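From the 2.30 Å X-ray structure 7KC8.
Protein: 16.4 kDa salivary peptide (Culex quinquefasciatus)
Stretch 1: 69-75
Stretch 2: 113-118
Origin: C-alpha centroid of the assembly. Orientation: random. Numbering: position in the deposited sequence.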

# COMPACT_ATOMS: atom_id res chain seq x y z
N ASP A 69 -11.08 8.01 12.82
CA ASP A 69 -11.76 9.16 12.22
C ASP A 69 -11.46 9.27 10.73
O ASP A 69 -12.39 9.22 9.91
N PRO A 70 -10.19 9.40 10.33
CA PRO A 70 -9.88 9.52 8.90
C PRO A 70 -9.95 8.21 8.12
O PRO A 70 -9.74 8.23 6.90
CB PRO A 70 -8.45 10.08 8.91
CG PRO A 70 -7.87 9.57 10.20
CD PRO A 70 -9.00 9.54 11.18
N GLY A 71 -10.22 7.08 8.76
CA GLY A 71 -10.25 5.80 8.09
C GLY A 71 -9.35 4.79 8.77
O GLY A 71 -8.63 5.09 9.71
N ARG A 72 -9.41 3.55 8.26
CA ARG A 72 -8.60 2.47 8.82
C ARG A 72 -7.15 2.67 8.42
O ARG A 72 -6.80 2.56 7.24
CB ARG A 72 -9.11 1.12 8.33
CG ARG A 72 -8.31 -0.06 8.90
CD ARG A 72 -8.78 -1.38 8.34
NE ARG A 72 -10.20 -1.59 8.54
CZ ARG A 72 -10.73 -2.13 9.63
NH1 ARG A 72 -9.96 -2.54 10.63
NH2 ARG A 72 -12.05 -2.27 9.72
N ALA A 73 -6.30 2.96 9.40
CA ALA A 73 -4.92 3.34 9.12
C ALA A 73 -4.15 2.17 8.52
O ALA A 73 -4.32 1.02 8.93
CB ALA A 73 -4.21 3.83 10.38
N VAL A 74 -3.33 2.48 7.52
CA VAL A 74 -2.46 1.53 6.83
C VAL A 74 -1.01 1.93 7.14
O VAL A 74 -0.66 3.12 7.04
CB VAL A 74 -2.73 1.56 5.31
CG1 VAL A 74 -1.69 0.78 4.50
CG2 VAL A 74 -4.15 1.07 5.01
N LYS A 75 -0.19 0.96 7.52
CA LYS A 75 1.23 1.20 7.76
C LYS A 75 2.00 -0.08 7.46
O LYS A 75 1.43 -1.06 6.98
CB LYS A 75 1.45 1.74 9.19
CG LYS A 75 0.79 0.96 10.31
N ASP A 113 -4.23 13.50 2.95
CA ASP A 113 -3.00 12.73 2.76
C ASP A 113 -2.89 11.49 3.65
O ASP A 113 -1.82 10.87 3.69
CB ASP A 113 -1.75 13.59 2.95
CG ASP A 113 -1.75 14.83 2.09
OD1 ASP A 113 -2.27 14.79 0.96
OD2 ASP A 113 -1.22 15.86 2.54
N HIS A 114 -3.94 11.10 4.37
CA HIS A 114 -3.93 9.86 5.12
C HIS A 114 -3.95 8.66 4.18
O HIS A 114 -4.61 8.68 3.13
CB HIS A 114 -5.14 9.79 6.05
CG HIS A 114 -5.06 10.71 7.23
ND1 HIS A 114 -5.42 12.04 7.15
CD2 HIS A 114 -4.67 10.50 8.51
CE1 HIS A 114 -5.24 12.61 8.33
NE2 HIS A 114 -4.78 11.69 9.17
N VAL A 115 -3.24 7.60 4.56
CA VAL A 115 -3.22 6.34 3.82
C VAL A 115 -4.07 5.35 4.62
O VAL A 115 -3.68 4.93 5.71
CB VAL A 115 -1.80 5.81 3.60
CG1 VAL A 115 -1.81 4.51 2.77
CG2 VAL A 115 -0.95 6.85 2.89
N VAL A 116 -5.23 5.01 4.08
CA VAL A 116 -6.27 4.31 4.81
C VAL A 116 -6.98 3.36 3.85
O VAL A 116 -6.90 3.50 2.63
CB VAL A 116 -7.30 5.27 5.44
CG1 VAL A 116 -6.65 6.29 6.38
CG2 VAL A 116 -8.10 6.00 4.34
N THR A 117 -7.74 2.47 4.44
CA THR A 117 -8.68 1.64 3.67
C THR A 117 -10.08 2.16 4.00
O THR A 117 -10.28 2.71 5.07
CB THR A 117 -8.38 0.14 3.82
OG1 THR A 117 -8.63 -0.25 5.16
CG2 THR A 117 -6.97 -0.20 3.42
N LYS A 118 -11.01 1.99 3.08
CA LYS A 118 -12.39 2.47 3.28
C LYS A 118 -13.34 1.50 2.59
O LYS A 118 -13.09 1.15 1.45
CB LYS A 118 -12.59 3.83 2.62
CG LYS A 118 -11.91 5.00 3.29

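The two stretches are held together by backbone hydrogen bonds between antiparallel strands. The shortest runs from Thr-117 N to Arg-72 O (3.0 Å), and a second from Val-74 N to Val-115 O (3.1 Å). Arg-72 N also donates to Thr-117 O, but at 3.4 Å this bond is weak. Arg-72 and Thr-117 thus form a hydrogen-bonded pair, whereas Ala-73 and Val-116 form the neighbouring non-hydrogen-bonded pair, their CA atoms 4.6 Å apart. Arg-72 O accepts a further CA-H...O contact from Val-116 CA at 3.0 Å. The strand directions, 131° apart, depart considerably from ideal antiparallel alignment.

The side chains of Arg-72 and Thr-117 share one face of the sheet, where Arg-72 CD lies 3.4 Å from Thr-117 OG1; the polar groups of both side chains are hydrogen-bonded elsewhere in the structure. Val-74 packs its CG2 against Thr-117 CG2 at 3.5 Å, and its CB lies 4.0 Å from Val-115 CG1.

At Gly-71, with phi/psi of 126/175, a CB would be jammed against the preceding carbonyl and would fall 2.9 Å from Val-116 CG2. Beyond the strands, Pro-70 covers one face of the His-114 ring: its CB sits 3.8 Å from the centroid of that ring, 9° off the normal, in a CH-pi contact.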